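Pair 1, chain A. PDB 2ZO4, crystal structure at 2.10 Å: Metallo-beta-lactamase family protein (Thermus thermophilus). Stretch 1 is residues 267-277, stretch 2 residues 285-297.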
# COMPACT_ATOMS: atom_id res chain seq x y z
N THR A 267 -12.94 -22.77 4.60
CA THR A 267 -11.55 -22.31 4.52
C THR A 267 -11.52 -20.89 3.96
O THR A 267 -12.44 -20.47 3.27
CB THR A 267 -10.70 -23.21 3.62
OG1 THR A 267 -11.07 -23.00 2.25
CG2 THR A 267 -10.89 -24.69 3.98
N ALA A 268 -10.43 -20.17 4.23
CA ALA A 268 -10.25 -18.81 3.70
C ALA A 268 -10.24 -18.77 2.17
O ALA A 268 -10.69 -17.79 1.57
CB ALA A 268 -8.98 -18.19 4.26
N TRP A 269 -9.75 -19.83 1.53
CA TRP A 269 -9.72 -19.88 0.08
C TRP A 269 -11.13 -19.91 -0.53
O TRP A 269 -11.43 -19.11 -1.42
CB TRP A 269 -8.90 -21.07 -0.43
CG TRP A 269 -9.03 -21.26 -1.92
CD1 TRP A 269 -9.77 -22.21 -2.56
CD2 TRP A 269 -8.43 -20.45 -2.94
NE1 TRP A 269 -9.66 -22.06 -3.92
CE2 TRP A 269 -8.85 -20.98 -4.19
CE3 TRP A 269 -7.59 -19.33 -2.93
CZ2 TRP A 269 -8.44 -20.44 -5.41
CZ3 TRP A 269 -7.18 -18.79 -4.15
CH2 TRP A 269 -7.61 -19.35 -5.37
N GLU A 270 -11.98 -20.83 -0.06
CA GLU A 270 -13.34 -20.93 -0.60
C GLU A 270 -14.18 -19.70 -0.27
O GLU A 270 -15.01 -19.27 -1.08
CB GLU A 270 -14.02 -22.23 -0.15
CG GLU A 270 -14.45 -22.30 1.31
CD GLU A 270 -15.17 -23.60 1.64
OE1 GLU A 270 -14.60 -24.42 2.39
OE2 GLU A 270 -16.31 -23.79 1.15
N LEU A 271 -13.96 -19.14 0.92
CA LEU A 271 -14.63 -17.91 1.34
C LEU A 271 -14.28 -16.71 0.45
O LEU A 271 -15.14 -15.89 0.13
CB LEU A 271 -14.31 -17.59 2.80
CG LEU A 271 -14.97 -18.48 3.85
CD1 LEU A 271 -14.29 -18.28 5.20
CD2 LEU A 271 -16.47 -18.20 3.94
N SER A 272 -13.01 -16.64 0.04
CA SER A 272 -12.50 -15.54 -0.78
C SER A 272 -13.15 -15.45 -2.17
O SER A 272 -13.13 -14.39 -2.80
CB SER A 272 -10.97 -15.63 -0.91
OG SER A 272 -10.58 -16.75 -1.67
N LEU A 273 -13.73 -16.56 -2.63
CA LEU A 273 -14.41 -16.60 -3.93
C LEU A 273 -15.76 -15.88 -3.91
O LEU A 273 -16.20 -15.36 -4.93
CB LEU A 273 -14.60 -18.05 -4.40
CG LEU A 273 -13.37 -18.94 -4.61
CD1 LEU A 273 -13.82 -20.37 -4.92
CD2 LEU A 273 -12.46 -18.41 -5.71
N HIS A 274 -16.41 -15.88 -2.74
CA HIS A 274 -17.74 -15.30 -2.60
C HIS A 274 -17.68 -13.90 -1.98
O HIS A 274 -18.52 -13.05 -2.29
CB HIS A 274 -18.62 -16.20 -1.74
CG HIS A 274 -18.99 -17.50 -2.40
ND1 HIS A 274 -20.21 -18.11 -2.20
CD2 HIS A 274 -18.31 -18.29 -3.26
CE1 HIS A 274 -20.26 -19.23 -2.90
NE2 HIS A 274 -19.12 -19.36 -3.55
N LEU A 275 -16.71 -13.68 -1.11
CA LEU A 275 -16.50 -12.36 -0.51
C LEU A 275 -15.96 -11.39 -1.56
O LEU A 275 -16.07 -10.17 -1.41
CB LEU A 275 -15.55 -12.45 0.70
CG LEU A 275 -15.56 -11.30 1.72
CD1 LEU A 275 -16.91 -11.16 2.42
CD2 LEU A 275 -14.44 -11.47 2.75
N PHE A 276 -15.41 -11.95 -2.64
CA PHE A 276 -14.92 -11.18 -3.78
C PHE A 276 -15.36 -11.83 -5.10
O PHE A 276 -14.56 -12.51 -5.76
CB PHE A 276 -13.39 -11.04 -3.72
CG PHE A 276 -12.91 -10.21 -2.56
CD1 PHE A 276 -12.74 -8.84 -2.69
CD2 PHE A 276 -12.62 -10.81 -1.34
CE1 PHE A 276 -12.29 -8.07 -1.62
CE2 PHE A 276 -12.18 -10.05 -0.26
CZ PHE A 276 -12.01 -8.68 -0.40
N PRO A 277 -16.64 -11.64 -5.48
CA PRO A 277 -17.19 -12.31 -6.66
C PRO A 277 -16.77 -11.63 -7.96
O PRO A 277 -16.46 -12.31 -8.94
CB PRO A 277 -18.70 -12.19 -6.46
CG PRO A 277 -18.86 -10.91 -5.71
CD PRO A 277 -17.64 -10.77 -4.83
N ARG A 285 -6.86 -13.05 -7.37
CA ARG A 285 -7.28 -14.07 -6.41
C ARG A 285 -6.42 -14.03 -5.16
O ARG A 285 -6.93 -14.16 -4.04
CB ARG A 285 -7.25 -15.46 -7.05
N ARG A 286 -5.11 -13.85 -5.35
CA ARG A 286 -4.14 -13.79 -4.25
C ARG A 286 -4.48 -12.69 -3.24
O ARG A 286 -4.42 -12.91 -2.03
CB ARG A 286 -2.73 -13.58 -4.79
N PHE A 287 -4.85 -11.52 -3.76
CA PHE A 287 -5.26 -10.38 -2.94
C PHE A 287 -6.61 -10.62 -2.26
O PHE A 287 -6.80 -10.24 -1.11
CB PHE A 287 -5.32 -9.10 -3.78
CG PHE A 287 -4.01 -8.76 -4.45
CD1 PHE A 287 -3.90 -8.78 -5.84
CD2 PHE A 287 -2.89 -8.44 -3.69
CE1 PHE A 287 -2.69 -8.48 -6.47
CE2 PHE A 287 -1.67 -8.14 -4.31
CZ PHE A 287 -1.57 -8.15 -5.70
N ALA A 288 -7.53 -11.26 -2.98
CA ALA A 288 -8.82 -11.67 -2.42
C ALA A 288 -8.63 -12.61 -1.22
O ALA A 288 -9.27 -12.44 -0.19
CB ALA A 288 -9.70 -12.31 -3.49
N PHE A 289 -7.72 -13.59 -1.37
CA PHE A 289 -7.37 -14.51 -0.29
C PHE A 289 -6.84 -13.80 0.96
O PHE A 289 -7.30 -14.06 2.07
CB PHE A 289 -6.35 -15.55 -0.76
CG PHE A 289 -5.76 -16.39 0.35
CD1 PHE A 289 -6.38 -17.56 0.77
CD2 PHE A 289 -4.58 -16.00 0.98
CE1 PHE A 289 -5.84 -18.33 1.79
CE2 PHE A 289 -4.03 -16.77 2.01
CZ PHE A 289 -4.66 -17.94 2.41
N ALA A 290 -5.85 -12.92 0.77
CA ALA A 290 -5.20 -12.21 1.87
C ALA A 290 -6.15 -11.25 2.59
O ALA A 290 -6.09 -11.12 3.81
CB ALA A 290 -3.95 -11.49 1.40
N GLU A 291 -7.03 -10.60 1.82
CA GLU A 291 -8.07 -9.72 2.36
C GLU A 291 -9.08 -10.51 3.19
O GLU A 291 -9.46 -10.09 4.29
CB GLU A 291 -8.81 -8.99 1.24
CG GLU A 291 -8.38 -7.53 1.02
CD GLU A 291 -9.46 -6.50 1.35
OE1 GLU A 291 -10.50 -6.87 1.94
OE2 GLU A 291 -9.27 -5.32 1.01
N THR A 292 -9.52 -11.65 2.65
CA THR A 292 -10.46 -12.53 3.34
C THR A 292 -9.86 -13.06 4.65
O THR A 292 -10.55 -13.11 5.67
CB THR A 292 -10.89 -13.70 2.43
OG1 THR A 292 -11.41 -13.18 1.20
CG2 THR A 292 -11.97 -14.55 3.10
N LEU A 293 -8.59 -13.42 4.61
CA LEU A 293 -7.87 -13.89 5.79
C LEU A 293 -7.77 -12.80 6.87
O LEU A 293 -7.96 -13.08 8.05
CB LEU A 293 -6.48 -14.41 5.41
CG LEU A 293 -5.59 -15.01 6.51
CD1 LEU A 293 -6.34 -16.04 7.34
CD2 LEU A 293 -4.35 -15.61 5.89
N ALA A 294 -7.48 -11.57 6.44
CA ALA A 294 -7.44 -10.41 7.34
C ALA A 294 -8.77 -10.17 8.06
O ALA A 294 -8.78 -9.83 9.25
CB ALA A 294 -7.05 -9.16 6.56
N HIS A 295 -9.87 -10.34 7.34
CA HIS A 295 -11.20 -10.15 7.92
C HIS A 295 -11.56 -11.28 8.88
O HIS A 295 -12.16 -11.04 9.92
CB HIS A 295 -12.25 -10.00 6.82
CG HIS A 295 -12.25 -8.65 6.18
ND1 HIS A 295 -11.24 -8.22 5.34
CD2 HIS A 295 -13.13 -7.62 6.26
CE1 HIS A 295 -11.50 -6.99 4.93
NE2 HIS A 295 -12.64 -6.61 5.47
N LEU A 296 -11.19 -12.51 8.52
CA LEU A 296 -11.40 -13.67 9.38
C LEU A 296 -10.64 -13.55 10.71
O LEU A 296 -11.17 -13.90 11.76
CB LEU A 296 -11.00 -14.96 8.66
CG LEU A 296 -11.96 -15.48 7.59
CD1 LEU A 296 -11.24 -16.41 6.64
CD2 LEU A 296 -13.18 -16.16 8.23
N GLU A 297 -9.40 -13.08 10.65
CA GLU A 297 -8.57 -12.96 11.85
C GLU A 297 -9.01 -11.79 12.74
O GLU A 297 -8.83 -11.83 13.96
CB GLU A 297 -7.08 -12.88 11.49
CG GLU A 297 -6.49 -14.24 11.09
CD GLU A 297 -6.61 -15.29 12.20
OE1 GLU A 297 -5.81 -15.24 13.16
OE2 GLU A 297 -7.49 -16.17 12.11

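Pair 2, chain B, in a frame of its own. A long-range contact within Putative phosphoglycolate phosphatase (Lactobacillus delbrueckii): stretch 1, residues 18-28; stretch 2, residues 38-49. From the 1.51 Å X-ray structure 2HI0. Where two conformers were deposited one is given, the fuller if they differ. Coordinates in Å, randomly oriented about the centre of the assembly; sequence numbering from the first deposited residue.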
# COMPACT_ATOMS: atom_id res chain seq x y z
N THR B 18 7.24 -6.33 -0.55
CA THR B 18 6.31 -7.20 -1.30
C THR B 18 6.52 -7.24 -2.81
O THR B 18 5.83 -8.01 -3.50
CB THR B 18 4.85 -6.70 -1.07
OG1 THR B 18 4.78 -5.33 -1.37
CG2 THR B 18 4.37 -6.89 0.39
N SER B 19 7.40 -6.37 -3.34
CA SER B 19 7.42 -6.20 -4.80
C SER B 19 7.82 -7.45 -5.56
O SER B 19 7.29 -7.71 -6.60
CB SER B 19 8.33 -5.04 -5.17
OG SER B 19 9.60 -5.14 -4.59
N ALA B 20 8.72 -8.25 -5.00
CA ALA B 20 9.10 -9.49 -5.71
C ALA B 20 7.94 -10.46 -5.87
O ALA B 20 7.70 -10.98 -6.97
CB ALA B 20 10.27 -10.21 -5.03
N ASP B 21 7.19 -10.71 -4.79
CA ASP B 21 6.08 -11.68 -4.82
C ASP B 21 4.95 -11.12 -5.69
O ASP B 21 4.26 -11.86 -6.41
CB ASP B 21 5.57 -12.01 -3.40
CG ASP B 21 6.50 -12.97 -2.64
OD1 ASP B 21 7.37 -13.65 -3.23
OD2 ASP B 21 6.36 -13.09 -1.39
N LEU B 22 4.75 -9.80 -5.64
CA LEU B 22 3.73 -9.19 -6.51
C LEU B 22 4.06 -9.39 -8.02
O LEU B 22 3.18 -9.67 -8.86
CB LEU B 22 3.57 -7.68 -6.20
CG LEU B 22 2.82 -7.32 -4.94
CD1 LEU B 22 3.04 -5.82 -4.68
CD2 LEU B 22 1.33 -7.62 -4.94
N THR B 23 5.35 -9.23 -8.32
CA THR B 23 5.88 -9.36 -9.68
C THR B 23 5.68 -10.78 -10.18
O THR B 23 5.17 -11.00 -11.25
CB THR B 23 7.38 -8.93 -9.69
OG1 THR B 23 7.46 -7.54 -9.34
CG2 THR B 23 8.00 -9.10 -11.07
N SER B 24 6.09 -11.75 -9.37
CA SER B 24 5.94 -13.15 -9.73
C SER B 24 4.46 -13.51 -9.97
O SER B 24 4.12 -14.20 -10.94
CB SER B 24 6.52 -14.02 -8.61
OG SER B 24 6.44 -15.38 -8.98
N ALA B 25 3.57 -13.06 -9.09
CA ALA B 25 2.15 -13.36 -9.19
C ALA B 25 1.53 -12.66 -10.40
O ALA B 25 0.70 -13.24 -11.11
CB ALA B 25 1.43 -12.99 -7.91
N LEU B 26 1.90 -11.40 -10.66
CA LEU B 26 1.39 -10.67 -11.83
C LEU B 26 1.82 -11.37 -13.11
O LEU B 26 1.02 -11.55 -14.03
CB LEU B 26 1.77 -9.16 -11.89
CG LEU B 26 0.93 -8.24 -12.83
CD1 LEU B 26 -0.53 -8.23 -12.40
CD2 LEU B 26 1.55 -6.83 -12.78
N ASN B 27 3.09 -11.71 -13.21
CA ASN B 27 3.58 -12.39 -14.39
C ASN B 27 2.93 -13.75 -14.61
O ASN B 27 2.56 -14.09 -15.73
CB ASN B 27 5.11 -12.53 -14.38
CG ASN B 27 5.83 -11.24 -14.71
OD1 ASN B 27 5.34 -10.41 -15.48
ND2 ASN B 27 7.01 -11.05 -14.11
N TYR B 28 2.72 -14.50 -13.51
CA TYR B 28 1.96 -15.76 -13.57
C TYR B 28 0.56 -15.58 -14.18
O TYR B 28 0.16 -16.30 -15.09
CB TYR B 28 1.86 -16.41 -12.19
CG TYR B 28 1.07 -17.73 -12.20
CD1 TYR B 28 1.71 -18.94 -12.47
CD2 TYR B 28 -0.26 -17.74 -11.91
CE1 TYR B 28 0.99 -20.11 -12.49
CE2 TYR B 28 -0.99 -18.90 -11.94
CZ TYR B 28 -0.35 -20.09 -12.22
OH TYR B 28 -1.05 -21.28 -12.21
N ASP B 38 6.79 -10.62 -18.59
CA ASP B 38 8.17 -10.33 -18.20
C ASP B 38 8.27 -8.98 -17.48
O ASP B 38 9.24 -8.27 -17.64
CB ASP B 38 9.04 -10.30 -19.46
CG ASP B 38 8.56 -9.23 -20.47
OD1 ASP B 38 7.52 -8.56 -20.20
OD2 ASP B 38 9.22 -9.06 -21.51
N PHE B 39 7.26 -8.63 -16.68
CA PHE B 39 7.35 -7.40 -15.88
C PHE B 39 8.46 -7.52 -14.84
O PHE B 39 8.73 -8.61 -14.33
CB PHE B 39 6.05 -7.07 -15.15
CG PHE B 39 4.87 -6.82 -16.07
CD1 PHE B 39 4.86 -5.75 -16.94
CD2 PHE B 39 3.74 -7.63 -16.00
CE1 PHE B 39 3.75 -5.47 -17.74
CE2 PHE B 39 2.63 -7.38 -16.79
CZ PHE B 39 2.64 -6.27 -17.68
N THR B 40 9.08 -6.37 -14.56
CA THR B 40 10.15 -6.26 -13.59
C THR B 40 9.56 -5.77 -12.27
O THR B 40 8.44 -5.25 -12.22
CB THR B 40 11.21 -5.22 -14.06
OG1 THR B 40 10.57 -3.94 -14.16
CG2 THR B 40 11.83 -5.58 -15.46
N VAL B 41 10.33 -5.90 -11.19
CA VAL B 41 9.96 -5.29 -9.91
C VAL B 41 9.74 -3.78 -10.03
O VAL B 41 8.84 -3.23 -9.39
CB VAL B 41 11.00 -5.56 -8.80
CG1 VAL B 41 10.84 -4.58 -7.65
CG2 VAL B 41 10.94 -7.02 -8.35
N GLU B 42 10.53 -3.11 -10.87
CA GLU B 42 10.34 -1.67 -11.05
C GLU B 42 9.00 -1.37 -11.74
O GLU B 42 8.36 -0.35 -11.45
CB GLU B 42 11.49 -1.01 -11.85
CG GLU B 42 12.83 -0.89 -11.11
CD GLU B 42 12.75 -0.22 -9.72
OE1 GLU B 42 12.61 1.02 -9.67
OE2 GLU B 42 12.86 -0.93 -8.67
N ASP B 43 8.56 -2.25 -12.64
CA ASP B 43 7.26 -2.09 -13.29
C ASP B 43 6.18 -2.19 -12.20
O ASP B 43 5.24 -1.38 -12.13
CB ASP B 43 7.02 -3.17 -14.35
CG ASP B 43 7.88 -3.02 -15.60
OD1 ASP B 43 8.24 -1.88 -15.98
OD2 ASP B 43 8.16 -4.08 -16.20
N ILE B 44 6.31 -3.21 -11.37
CA ILE B 44 5.30 -3.44 -10.33
C ILE B 44 5.16 -2.24 -9.38
O ILE B 44 4.06 -1.94 -8.91
CB ILE B 44 5.57 -4.79 -9.55
CG1 ILE B 44 4.75 -5.92 -10.16
CG2 ILE B 44 5.33 -4.66 -8.07
CD1 ILE B 44 5.14 -6.27 -11.60
N LYS B 45 6.26 -1.57 -9.08
CA LYS B 45 6.23 -0.36 -8.24
C LYS B 45 5.45 0.78 -8.85
O LYS B 45 4.95 1.67 -8.13
CB LYS B 45 7.66 0.07 -7.90
CG LYS B 45 8.41 -0.93 -7.04
CD LYS B 45 9.83 -0.51 -6.81
CE LYS B 45 10.47 -1.38 -5.75
NZ LYS B 45 11.97 -1.17 -5.69
N ASN B 46 5.29 0.74 -10.17
CA ASN B 46 4.44 1.69 -10.92
C ASN B 46 2.98 1.21 -11.04
O ASN B 46 2.07 1.99 -11.34
CB ASN B 46 4.98 1.94 -12.32
CG ASN B 46 6.18 2.83 -12.34
OD1 ASN B 46 6.05 4.06 -12.49
ND2 ASN B 46 7.35 2.24 -12.17
N PHE B 47 2.74 -0.08 -10.85
CA PHE B 47 1.37 -0.57 -11.00
C PHE B 47 0.55 -0.54 -9.73
O PHE B 47 -0.61 -0.20 -9.74
CB PHE B 47 1.33 -1.98 -11.55
CG PHE B 47 2.06 -2.18 -12.88
CD1 PHE B 47 2.24 -1.15 -13.79
CD2 PHE B 47 2.52 -3.46 -13.22
CE1 PHE B 47 2.92 -1.37 -14.97
CE2 PHE B 47 3.16 -3.70 -14.38
CZ PHE B 47 3.36 -2.64 -15.27
N PHE B 48 1.17 -0.91 -8.62
CA PHE B 48 0.42 -1.06 -7.36
C PHE B 48 0.34 0.28 -6.57
O PHE B 48 1.04 1.23 -6.93
CB PHE B 48 1.02 -2.24 -6.59
CG PHE B 48 0.65 -3.56 -7.19
CD1 PHE B 48 -0.54 -4.18 -6.83
CD2 PHE B 48 1.42 -4.18 -8.16
CE1 PHE B 48 -0.91 -5.36 -7.39
CE2 PHE B 48 1.03 -5.37 -8.72
CZ PHE B 48 -0.13 -5.95 -8.34
N GLY B 49 -0.55 0.36 -5.58
CA GLY B 49 -0.80 1.56 -4.76
C GLY B 49 -2.28 1.91 -4.66
O GLY B 49 -2.78 2.42 -3.64

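In both pairs two helices cross at close to a right angle, 105° between their N-to-C directions in pair 1 and 92° in pair 2, with axes 8.5 and 8.8 Å apart at closest approach. Fourteen central residues superpose with an RMSD of 0.7 Å, and the area buried is also similar, 611 and 593 Å². The backbones come nearest at matched positions: S272(A) and F289(A), whose CA atoms lie 5.3 Å apart, fall on T23(B) and V41(B), whose CA atoms lie 5.8 Å apart. A small side chain on the first helix at this point, serine or threonine, accompanies the close approach.

The central rule is one knob in a four-residue hole. T292(A) sits among A268(A), L271(A), S272(A) and L275(A); its match, I44(B), sits among S19(B), L22(B), T23(B) and L26(B). The side-chain centres of the two knobs nearly coincide, although one is polar and the other is not. The threonine hydroxyl is satisfied within its own helix, T292(A) OG1 donating to A288(A) O at 2.7 Å, while its methyl packs against leucine, T292(A) CG2 lying 3.8 Å from L271(A) CB. Isoleucine fills the same hole with carbon: I44(B) CG2 lies 4.0 Å from L22(B) CB, and its longer arm brings I44(B) CD1 to 3.8 Å from L26(B) CD2.

The hole is built largely alike; its fourth wall position is A268(A) in pair 1 and S19(B) in pair 2. Its two leucines match, L271(A) with L22(B) and L275(A) with L26(B), each couple sharing its rotamers. The matched hydroxyl residues S272(A) and T23(B) turn back to their own helix: S272(A) OG donates to W269(A) O at 2.5 Å, and T23(B) OG1 to S19(B) O at 2.8 Å. Neither spends its hydroxyl on a hydrogen bond across the interface.

Around this shared centre the solutions part. At one matched position pair 1 places a large ring, F289(A), whose CE1 lies 4.0 Å from A268(A) CB, and W269(A) adds bulk from the first helix, its CE3 4.3 Å from F289(A) CD1. Pair 2 has V41(B) and A20(B) there; the smaller valine meets the same position, with V41(B) CG1 3.3 Å from S19(B) OG. Farther along the second stretch the size order reverses. Both residues there pack on the matched leucine: L296(A) CD1 lies 3.9 Å from L271(A) CD1, and F48(B), just past its helix, offers a ring face to L22(B) CD2 in a CH-pi contact. L296(A) CD1 also reaches A268(A) CB at 3.7 Å.

A difference in kind appears at F276(A), matched by N27(B). The phenylalanine lays one ring face over A288(A), with F276(A) CB 3.9 Å from A288(A) CB, and turns an edge toward E291(A), with F276(A) CZ 3.3 Å from E291(A) OE1, an oxygen the contact buries without a partner in the model. The asparagine instead grips backbone at both ends of its amide: F39(B) N donates to N27(B) OD1 at 2.9 Å, and N27(B) ND2 donates to F39(B) O at 3.0 Å. Pair 1 has no modelled hydrogen bond between its stretches; pair 2 adds these two to a packing that is similar at its centre.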